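Long-range contacts in RNA silencing suppressor p19 (Tomato bushy stunt virus, PDB 4J39), which is a viral suppressor of RNA silencing that binds short double-stranded RNA as a homodimer, probably selecting siRNAs by duplex length like a caliper: residues N30-L35 / R93-S98; E13-T18 / Y51-R56. One frame throughout, in Å; residues are numbered along the deposited sequence.

Contact 1: N30-L35 / R93-S98. With SO4 (sulfate ion), chain F; nucleotides of chain B.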
loop_
_atom_site.group_PDB
_atom_site.type_symbol
_atom_site.label_atom_id
_atom_site.label_comp_id
_atom_site.label_asym_id
_atom_site.label_seq_id
_atom_site.Cartn_x
_atom_site.Cartn_y
_atom_site.Cartn_z
ATOM N N ASN A 30 -6.571 7.973 -22.530
ATOM C CA ASN A 30 -5.289 7.874 -21.827
ATOM C C ASN A 30 -5.417 7.564 -20.305
ATOM O O ASN A 30 -5.992 8.371 -19.549
ATOM C CB ASN A 30 -4.509 9.168 -22.045
ATOM C CG ASN A 30 -3.091 9.102 -21.513
ATOM O OD1 ASN A 30 -2.589 8.019 -21.154
ATOM N ND2 ASN A 30 -2.433 10.264 -21.450
ATOM N N GLN A 31 -4.847 6.411 -19.879
ATOM C CA GLN A 31 -4.809 5.939 -18.447
ATOM C C GLN A 31 -4.011 6.850 -17.496
ATOM O O GLN A 31 -4.318 6.899 -16.307
ATOM C CB GLN A 31 -4.241 4.473 -18.329
ATOM C CG GLN A 31 -3.311 4.197 -17.054
ATOM C CD GLN A 31 -2.774 2.764 -16.931
ATOM O OE1 GLN A 31 -3.540 1.820 -16.693
ATOM N NE2 GLN A 31 -1.449 2.603 -17.061
ATOM N N ASP A 32 -2.987 7.530 -18.017
ATOM C CA ASP A 32 -2.204 8.485 -17.230
ATOM C C ASP A 32 -2.870 9.848 -17.033
ATOM O O ASP A 32 -2.362 10.601 -16.233
ATOM C CB ASP A 32 -0.756 8.657 -17.806
ATOM C CG ASP A 32 0.182 7.472 -17.446
ATOM O OD1 ASP A 32 1.119 7.204 -18.222
ATOM O OD2 ASP A 32 0.014 6.812 -16.383
ATOM N N ASN A 33 -3.969 10.179 -17.738
ATOM C CA ASN A 33 -4.738 11.458 -17.477
ATOM C C ASN A 33 -6.245 11.297 -17.239
ATOM O O ASN A 33 -7.049 11.848 -17.948
ATOM C CB ASN A 33 -4.411 12.567 -18.471
ATOM C CG ASN A 33 -3.015 13.172 -18.191
ATOM O OD1 ASN A 33 -2.837 14.035 -17.285
ATOM N ND2 ASN A 33 -2.026 12.664 -18.883
ATOM N N PRO A 34 -6.583 10.506 -16.215
ATOM C CA PRO A 34 -7.964 10.211 -15.829
ATOM C C PRO A 34 -8.605 11.449 -15.247
ATOM O O PRO A 34 -7.913 12.392 -14.912
ATOM C CB PRO A 34 -7.781 9.146 -14.787
ATOM C CG PRO A 34 -6.544 9.391 -14.127
ATOM C CD PRO A 34 -5.630 9.968 -15.236
ATOM N N LEU A 35 -9.907 11.396 -15.079
ATOM C CA LEU A 35 -10.649 12.484 -14.379
ATOM C C LEU A 35 -10.231 12.621 -12.935
ATOM O O LEU A 35 -10.219 13.696 -12.384
ATOM C CB LEU A 35 -12.169 12.282 -14.526
ATOM C CG LEU A 35 -12.723 12.505 -15.922
ATOM C CD1 LEU A 35 -14.137 11.899 -15.903
ATOM C CD2 LEU A 35 -12.720 14.023 -16.415
ATOM N N ARG A 93 -6.524 3.858 -5.893
ATOM C CA ARG A 93 -6.088 3.519 -7.199
ATOM C C ARG A 93 -5.993 4.772 -8.092
ATOM O O ARG A 93 -6.940 5.611 -8.159
ATOM C CB ARG A 93 -7.025 2.489 -7.810
ATOM C CG ARG A 93 -6.685 2.247 -9.254
ATOM C CD ARG A 93 -6.981 0.921 -9.689
ATOM N NE ARG A 93 -6.589 0.690 -11.092
ATOM C CZ ARG A 93 -6.693 -0.483 -11.694
ATOM N NH1 ARG A 93 -7.158 -1.524 -11.013
ATOM N NH2 ARG A 93 -6.380 -0.621 -12.971
ATOM N N PHE A 94 -4.814 4.923 -8.717
ATOM C CA PHE A 94 -4.579 6.041 -9.620
ATOM C C PHE A 94 -3.596 5.602 -10.725
ATOM O O PHE A 94 -2.552 4.997 -10.408
ATOM C CB PHE A 94 -4.036 7.213 -8.808
ATOM C CG PHE A 94 -3.855 8.453 -9.598
ATOM C CD1 PHE A 94 -4.878 9.016 -10.352
ATOM C CD2 PHE A 94 -2.577 9.107 -9.570
ATOM C CE1 PHE A 94 -4.679 10.244 -11.063
ATOM C CE2 PHE A 94 -2.374 10.254 -10.310
ATOM C CZ PHE A 94 -3.393 10.822 -11.021
ATOM N N ARG A 95 -3.967 5.807 -11.981
ATOM C CA ARG A 95 -3.013 5.576 -13.114
ATOM C C ARG A 95 -2.422 4.139 -13.123
ATOM O O ARG A 95 -1.216 3.923 -13.272
ATOM C CB ARG A 95 -1.877 6.580 -13.029
ATOM C CG ARG A 95 -2.363 8.042 -13.259
ATOM C CD ARG A 95 -1.219 9.010 -12.990
ATOM N NE ARG A 95 -0.086 8.746 -13.862
ATOM C CZ ARG A 95 1.193 9.031 -13.600
ATOM N NH1 ARG A 95 1.560 9.606 -12.425
ATOM N NH2 ARG A 95 2.122 8.734 -14.538
ATOM N N GLY A 96 -3.288 3.151 -12.916
ATOM C CA GLY A 96 -2.877 1.787 -13.060
ATOM C C GLY A 96 -2.292 1.145 -11.796
ATOM O O GLY A 96 -2.023 -0.066 -11.746
ATOM N N VAL A 97 -2.044 1.952 -10.737
ATOM C CA VAL A 97 -1.459 1.417 -9.540
ATOM C C VAL A 97 -2.406 1.562 -8.333
ATOM O O VAL A 97 -3.005 2.632 -8.146
ATOM C CB VAL A 97 0.023 1.933 -9.191
ATOM C CG1 VAL A 97 0.850 2.722 -10.347
ATOM C CG2 VAL A 97 0.409 1.962 -7.732
ATOM N N SER A 98 -2.570 0.445 -7.639
ATOM C CA SER A 98 -3.392 0.337 -6.416
ATOM C C SER A 98 -2.468 0.143 -5.233
ATOM O O SER A 98 -1.473 -0.603 -5.299
ATOM C CB SER A 98 -4.270 -0.864 -6.611
ATOM O OG SER A 98 -4.885 -1.151 -5.437
HETATM S S SO4 F . -6.571 2.500 -14.302
HETATM O O1 SO4 F . -6.185 3.060 -12.924
HETATM O O2 SO4 F . -5.842 1.324 -14.815
HETATM O O3 SO4 F . -7.986 2.076 -14.387
HETATM O O4 SO4 F . -6.268 3.562 -15.259
ATOM P P U B 12 -8.044 -2.945 -7.502
ATOM O OP1 U B 12 -7.851 -1.548 -8.010
ATOM O OP2 U B 12 -9.389 -3.383 -7.689
ATOM O "O5'" U B 12 -7.004 -3.959 -8.137
ATOM C "C5'" U B 12 -5.578 -3.672 -8.082
ATOM C "C4'" U B 12 -4.751 -4.782 -8.675
ATOM O "O4'" U B 12 -4.992 -5.962 -7.870
ATOM C "C3'" U B 12 -5.195 -5.274 -10.055
ATOM O "O3'" U B 12 -4.741 -4.499 -11.122
ATOM C "C2'" U B 12 -4.505 -6.622 -10.090
ATOM O "O2'" U B 12 -3.090 -6.566 -10.169
ATOM C "C1'" U B 12 -4.903 -7.094 -8.714
ATOM N N1 U B 12 -6.210 -7.780 -8.545
ATOM C C2 U B 12 -6.250 -9.106 -8.876
ATOM O O2 U B 12 -5.319 -9.678 -9.398
ATOM N N3 U B 12 -7.466 -9.727 -8.635
ATOM C C4 U B 12 -8.638 -9.236 -8.111
ATOM O O4 U B 12 -9.593 -10.025 -7.945
ATOM C C5 U B 12 -8.533 -7.830 -7.759
ATOM C C6 U B 12 -7.347 -7.183 -7.999
ATOM P P G B 13 -5.603 -4.351 -12.453
ATOM O OP1 G B 13 -4.881 -3.274 -13.220
ATOM O OP2 G B 13 -7.061 -4.275 -12.239
ATOM O "O5'" G B 13 -5.281 -5.737 -13.191
ATOM C "C5'" G B 13 -3.957 -6.049 -13.553
ATOM C "C4'" G B 13 -3.874 -7.451 -14.109
ATOM O "O4'" G B 13 -4.156 -8.353 -13.038
ATOM C "C3'" G B 13 -4.908 -7.861 -15.180
ATOM O "O3'" G B 13 -4.467 -7.378 -16.455
ATOM C "C2'" G B 13 -4.859 -9.368 -15.082
ATOM O "O2'" G B 13 -3.693 -9.926 -15.607
ATOM C "C1'" G B 13 -4.835 -9.491 -13.569
ATOM N N9 G B 13 -6.126 -9.562 -12.925
ATOM C C8 G B 13 -6.815 -8.591 -12.278
ATOM N N7 G B 13 -7.965 -8.997 -11.760
ATOM C C5 G B 13 -8.047 -10.319 -12.180
ATOM C C6 G B 13 -9.094 -11.319 -12.008
ATOM O O6 G B 13 -10.153 -11.227 -11.392
ATOM N N1 G B 13 -8.805 -12.578 -12.620
ATOM C C2 G B 13 -7.683 -12.843 -13.354
ATOM N N2 G B 13 -7.599 -14.092 -13.897
ATOM N N3 G B 13 -6.699 -11.925 -13.556
ATOM C C4 G B 13 -6.940 -10.686 -12.901
ATOM P P C B 11 -11.951 -3.524 -3.048
ATOM O OP1 C B 11 -12.277 -2.074 -2.990
ATOM O OP2 C B 11 -12.679 -4.665 -3.775
ATOM O "O5'" C B 11 -10.480 -3.707 -3.666
ATOM C "C5'" C B 11 -9.433 -2.849 -3.194
ATOM C "C4'" C B 11 -8.147 -3.507 -3.633
ATOM O "O4'" C B 11 -7.948 -4.762 -2.951
ATOM C "C3'" C B 11 -8.047 -3.949 -5.087
ATOM O "O3'" C B 11 -7.834 -2.842 -5.921
ATOM C "C2'" C B 11 -6.845 -4.845 -5.022
ATOM O "O2'" C B 11 -5.657 -4.045 -4.796
ATOM C "C1'" C B 11 -7.242 -5.625 -3.804
ATOM N N1 C B 11 -8.128 -6.822 -4.020
ATOM C C2 C B 11 -7.548 -7.997 -4.472
ATOM O O2 C B 11 -6.354 -8.055 -4.713
ATOM N N3 C B 11 -8.320 -9.095 -4.639
ATOM C C4 C B 11 -9.629 -8.995 -4.423
ATOM N N4 C B 11 -10.413 -10.077 -4.602
ATOM C C5 C B 11 -10.245 -7.825 -3.999
ATOM C C6 C B 11 -9.461 -6.749 -3.812
#
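Asp-32 meets Arg-95 through a single carboxylate oxygen, OD2, which accepts from NE at 3.2 Å (N-H...O 155°) and weakly from NH2 at 3.4 Å. The two flat groups stand 73° apart: OD2 lies near the guanidinium plane at its edge, whereas NE comes in from above the carboxylate. NH1 donates to Leu-125 O, and NH2 also forms a salt bridge with the carboxylate of Pro-127, where this truncated construct ends. A bend at chi3 (59°) turns Arg-95 NE toward Asp-32, while Arg-95 CG lies 3.6 Å above the centre of the Phe-94 ring. Pro-34 CG also touches that ring, 3.7 Å from CE1. On the loop side, Asn-30 OD1 accepts from Asp-32 N in an Asx turn. The 93-98 segment is a hairpin bend, a type I' turn from Phe-94 to Val-97, and Gly-96 N donates at 2.9 Å to O1 of a sulfate (chain F), probably from the crystallisation liquor. Arg-93 NE shares this oxygen and Arg-93 NH2 takes sulfate O2 at 2.7 Å. NH1 of the same guanidinium reaches two RNA phosphates, U12 OP1 and G13 OP2 of chain B, and Ser-98 OG hydrogen-bonds the ribose O2' of C11 of chain B. The contact thus joins the loop between helix 17-26 and strand 36-43 to the hairpin of strands 87-94 and 97-104, with Phe-94 resting on Leu-122 and Leu-123 of helix 108-124 and Ser-98 pairing with a strand of the second subunit.

Contact 2: E13-T18 / Y51-R56. With SO4 (sulfate ion), chain D; nucleotides of chain B; nucleotides of chain C.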
loop_
_atom_site.group_PDB
_atom_site.type_symbol
_atom_site.label_atom_id
_atom_site.label_comp_id
_atom_site.label_asym_id
_atom_site.label_seq_id
_atom_site.Cartn_x
_atom_site.Cartn_y
_atom_site.Cartn_z
ATOM N N GLU A 13 -17.692 12.113 -6.423
ATOM C CA GLU A 13 -17.547 12.849 -7.659
ATOM C C GLU A 13 -17.471 11.936 -8.853
ATOM O O GLU A 13 -16.879 12.236 -9.939
ATOM C CB GLU A 13 -16.331 13.805 -7.623
ATOM C CG GLU A 13 -16.483 14.896 -6.476
ATOM C CD GLU A 13 -15.265 15.673 -6.129
ATOM O OE1 GLU A 13 -14.178 15.330 -6.666
ATOM O OE2 GLU A 13 -15.334 16.575 -5.180
ATOM N N SER A 14 -18.075 10.746 -8.711
ATOM C CA SER A 14 -18.069 9.831 -9.866
ATOM C C SER A 14 -18.644 10.459 -11.109
ATOM O O SER A 14 -19.712 11.061 -11.097
ATOM C CB SER A 14 -18.959 8.551 -9.555
ATOM O OG SER A 14 -18.367 7.858 -8.504
ATOM N N PRO A 15 -18.013 10.226 -12.298
ATOM C CA PRO A 15 -18.587 10.746 -13.486
ATOM C C PRO A 15 -19.694 9.847 -14.072
ATOM O O PRO A 15 -19.618 8.630 -13.843
ATOM C CB PRO A 15 -17.456 10.595 -14.535
ATOM C CG PRO A 15 -16.540 9.648 -13.995
ATOM C CD PRO A 15 -16.679 9.639 -12.512
ATOM N N SER A 16 -20.669 10.434 -14.758
ATOM C CA SER A 16 -21.695 9.669 -15.440
ATOM C C SER A 16 -20.975 8.915 -16.551
ATOM O O SER A 16 -19.868 9.219 -17.012
ATOM C CB SER A 16 -22.787 10.531 -16.056
ATOM O OG SER A 16 -22.216 11.360 -17.084
ATOM N N TRP A 17 -21.646 7.895 -17.044
ATOM C CA TRP A 17 -21.055 7.201 -18.214
ATOM C C TRP A 17 -20.801 8.101 -19.430
ATOM O O TRP A 17 -19.756 8.037 -20.044
ATOM C CB TRP A 17 -22.027 6.067 -18.574
ATOM C CG TRP A 17 -21.406 5.143 -19.653
ATOM C CD1 TRP A 17 -20.078 4.945 -19.956
ATOM C CD2 TRP A 17 -22.155 4.246 -20.519
ATOM N NE1 TRP A 17 -19.959 4.011 -20.988
ATOM C CE2 TRP A 17 -21.212 3.566 -21.331
ATOM C CE3 TRP A 17 -23.524 3.995 -20.677
ATOM C CZ2 TRP A 17 -21.588 2.613 -22.303
ATOM C CZ3 TRP A 17 -23.922 3.006 -21.642
ATOM C CH2 TRP A 17 -22.949 2.358 -22.439
ATOM N N THR A 18 -21.712 9.018 -19.712
ATOM C CA THR A 18 -21.491 9.996 -20.769
ATOM C C THR A 18 -20.313 10.922 -20.511
ATOM O O THR A 18 -19.482 11.153 -21.393
ATOM C CB THR A 18 -22.738 10.810 -21.044
ATOM O OG1 THR A 18 -23.828 9.923 -21.433
ATOM C CG2 THR A 18 -22.477 11.966 -22.079
ATOM N N TYR A 51 -14.903 8.480 -5.623
ATOM C CA TYR A 51 -14.147 8.905 -6.807
ATOM C C TYR A 51 -14.023 10.411 -6.679
ATOM O O TYR A 51 -15.032 11.091 -6.537
ATOM C CB TYR A 51 -14.872 8.553 -8.065
ATOM C CG TYR A 51 -14.041 8.757 -9.305
ATOM C CD1 TYR A 51 -13.906 10.004 -9.892
ATOM C CD2 TYR A 51 -13.425 7.697 -9.869
ATOM C CE1 TYR A 51 -13.122 10.133 -11.079
ATOM C CE2 TYR A 51 -12.628 7.805 -10.987
ATOM C CZ TYR A 51 -12.448 9.056 -11.565
ATOM O OH TYR A 51 -11.726 9.141 -12.727
ATOM N N LEU A 52 -12.788 10.959 -6.761
ATOM C CA LEU A 52 -12.551 12.401 -6.527
ATOM C C LEU A 52 -11.727 12.911 -7.754
ATOM O O LEU A 52 -10.771 12.231 -8.163
ATOM C CB LEU A 52 -11.802 12.622 -5.277
ATOM C CG LEU A 52 -12.613 12.395 -3.951
ATOM C CD1 LEU A 52 -11.659 12.412 -2.760
ATOM C CD2 LEU A 52 -13.840 13.269 -3.889
ATOM N N ARG A 53 -12.102 14.106 -8.215
ATOM C CA ARG A 53 -11.430 14.748 -9.396
ATOM C C ARG A 53 -10.112 15.192 -8.946
ATOM O O ARG A 53 -9.953 15.785 -7.875
ATOM C CB ARG A 53 -12.273 15.894 -9.973
ATOM C CG ARG A 53 -13.708 15.490 -10.237
ATOM C CD ARG A 53 -13.691 14.266 -11.148
ATOM N NE ARG A 53 -15.072 13.737 -11.367
ATOM C CZ ARG A 53 -15.848 14.124 -12.337
ATOM N NH1 ARG A 53 -17.080 13.659 -12.483
ATOM N NH2 ARG A 53 -15.317 14.920 -13.324
ATOM N N TYR A 54 -9.132 15.079 -9.840
ATOM C CA TYR A 54 -7.786 15.335 -9.456
ATOM C C TYR A 54 -7.021 15.691 -10.722
ATOM O O TYR A 54 -7.020 14.925 -11.672
ATOM C CB TYR A 54 -7.061 14.223 -8.692
ATOM C CG TYR A 54 -5.587 14.525 -8.413
ATOM C CD1 TYR A 54 -5.187 15.608 -7.604
ATOM C CD2 TYR A 54 -4.578 13.669 -8.922
ATOM C CE1 TYR A 54 -3.880 15.856 -7.376
ATOM C CE2 TYR A 54 -3.247 13.895 -8.644
ATOM C CZ TYR A 54 -2.888 15.027 -7.911
ATOM O OH TYR A 54 -1.510 15.207 -7.714
ATOM N N ASP A 55 -6.367 16.846 -10.730
ATOM C CA ASP A 55 -5.781 17.338 -12.019
ATOM C C ASP A 55 -4.284 17.590 -11.909
ATOM O O ASP A 55 -3.700 18.269 -12.804
ATOM C CB ASP A 55 -6.469 18.607 -12.538
ATOM C CG ASP A 55 -6.181 19.843 -11.665
ATOM O OD1 ASP A 55 -5.379 19.812 -10.679
ATOM O OD2 ASP A 55 -6.735 20.922 -12.068
ATOM N N ARG A 56 -3.691 17.126 -10.806
ATOM C CA ARG A 56 -2.279 17.105 -10.564
ATOM C C ARG A 56 -1.679 18.442 -10.339
ATOM O O ARG A 56 -0.517 18.583 -10.548
ATOM C CB ARG A 56 -1.529 16.453 -11.750
ATOM C CG ARG A 56 -1.870 15.038 -12.088
ATOM C CD ARG A 56 -0.618 14.546 -12.828
ATOM N NE ARG A 56 -0.893 13.384 -13.659
ATOM C CZ ARG A 56 0.004 12.786 -14.467
ATOM N NH1 ARG A 56 1.255 13.246 -14.586
ATOM N NH2 ARG A 56 -0.367 11.712 -15.168
HETATM S S SO4 D . -25.677 12.349 -17.785
HETATM O O1 SO4 D . -25.999 10.925 -17.538
HETATM O O2 SO4 D . -24.270 12.463 -18.131
HETATM O O3 SO4 D . -26.471 12.962 -18.832
HETATM O O4 SO4 D . -25.917 12.923 -16.468
ATOM P P G B 19 -27.542 -2.454 -22.886
ATOM O OP1 G B 19 -28.789 -2.483 -23.693
ATOM O OP2 G B 19 -26.246 -2.333 -23.597
ATOM O "O5'" G B 19 -27.668 -1.215 -21.868
ATOM C "C5'" G B 19 -28.408 -1.268 -20.650
ATOM C "C4'" G B 19 -27.951 -0.068 -19.843
ATOM O "O4'" G B 19 -26.821 -0.483 -19.024
ATOM C "C3'" G B 19 -27.413 1.109 -20.668
ATOM O "O3'" G B 19 -28.422 1.966 -21.184
ATOM C "C2'" G B 19 -26.606 1.819 -19.608
ATOM O "O2'" G B 19 -27.440 2.573 -18.785
ATOM C "C1'" G B 19 -25.994 0.637 -18.831
ATOM N N9 G B 19 -24.632 0.409 -19.303
ATOM C C8 G B 19 -24.168 -0.363 -20.345
ATOM N N7 G B 19 -22.868 -0.270 -20.519
ATOM C C5 G B 19 -22.456 0.628 -19.498
ATOM C C6 G B 19 -21.172 1.101 -19.144
ATOM O O6 G B 19 -20.084 0.837 -19.665
ATOM N N1 G B 19 -21.220 2.011 -18.059
ATOM C C2 G B 19 -22.351 2.370 -17.373
ATOM N N2 G B 19 -22.204 3.238 -16.345
ATOM N N3 G B 19 -23.587 1.926 -17.686
ATOM C C4 G B 19 -23.538 1.052 -18.753
ATOM O OP3 C C 1 -11.204 4.800 -13.465
ATOM P P C C 1 -11.531 5.872 -14.440
ATOM O OP1 C C 1 -10.711 7.064 -14.107
ATOM O OP2 C C 1 -11.518 5.321 -15.861
ATOM O "O5'" C C 1 -13.009 6.330 -14.046
ATOM C "C5'" C C 1 -14.017 5.311 -13.850
ATOM C "C4'" C C 1 -15.414 5.857 -13.582
ATOM O "O4'" C C 1 -16.071 6.326 -14.795
ATOM C "C3'" C C 1 -16.320 4.803 -13.037
ATOM O "O3'" C C 1 -16.081 4.620 -11.643
ATOM C "C2'" C C 1 -17.704 5.367 -13.415
ATOM O "O2'" C C 1 -18.153 6.489 -12.635
ATOM C "C1'" C C 1 -17.400 5.803 -14.831
ATOM N N1 C C 1 -17.458 4.682 -15.906
ATOM C C2 C C 1 -18.686 4.221 -16.350
ATOM O O2 C C 1 -19.693 4.713 -15.867
ATOM N N3 C C 1 -18.751 3.242 -17.338
ATOM C C4 C C 1 -17.612 2.736 -17.830
ATOM N N4 C C 1 -17.697 1.786 -18.797
ATOM C C5 C C 1 -16.333 3.190 -17.383
ATOM C C6 C C 1 -16.316 4.151 -16.416
#
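Glu-13 and Arg-53 hold each other by reciprocal hydrogen bonds in the tight half of this contact, the side chain of each to the backbone of the other. Arg-53 NE and NH1 both donate to Glu-13 O, at 2.7 and 2.9 Å, with the oxygen almost in the guanidinium plane; the NE bond also lies in the carbonyl plane, while NH1 is tilted 34° from it. In return Glu-13 OE1 accepts from Arg-53 N at 2.9 Å along a nearly straight N-H...O line (171°). The glutamate chain, extended beyond CG (chi2 166°), lays its carboxylate beside Leu-52, with OE1 3.5 Å from CD2. Glu-13 N closes the set on Tyr-51 O. Second partners hold the charged ends: Arg-63 NH1 on Glu-13 OE2 and Glu-19 OE2 on Arg-53 NH2. Next along, Pro-15 CD sits over one face of the Tyr-51 ring, 4.1 Å from its centroid and displaced toward the rim, a CH-pi contact. Here the approach to helix 17-26 is tied to strand 46-53, outermost of the four-stranded sheet in this chain, and both pieces touch the end of the RNA duplex, consistent with a caliper that measures its length. Tyr-51 OH donates to the 5' phosphate oxygen OP1 of C1 of chain C at 2.7 Å, Pro-15 O accepts from its ribose O2', and G19 of chain B lies over one face of the Trp-17 indole, its C6 3.3 Å above the plane. Beyond Pro-15 the two segments part, and the exposed side begins: Ser-16, the N-cap, accepts from Glu-19 N and donates OG to a sulfate, probably from the crystallisation liquor.

In the fold
Both contacts are partly buried and fasten parts outside the strands to ends of the same four-stranded sheet, contact 1 at the 87-94/97-104 hairpin and contact 2 at outermost strand 46-53. They meet just before strand 36-43, where Leu-35 O probably accepts from Tyr-54 N and Leu-35 CB packs on Tyr-51 OH. In contact 1 the polar link across the segments is a side-chain salt bridge; in contact 2 every hydrogen bond across involves a backbone atom. The RNA is met differently too: contact 1 touches phosphates and a ribose within the duplex and takes part in the dimer interface, whereas contact 2 addresses the duplex end and touches no second protein chain.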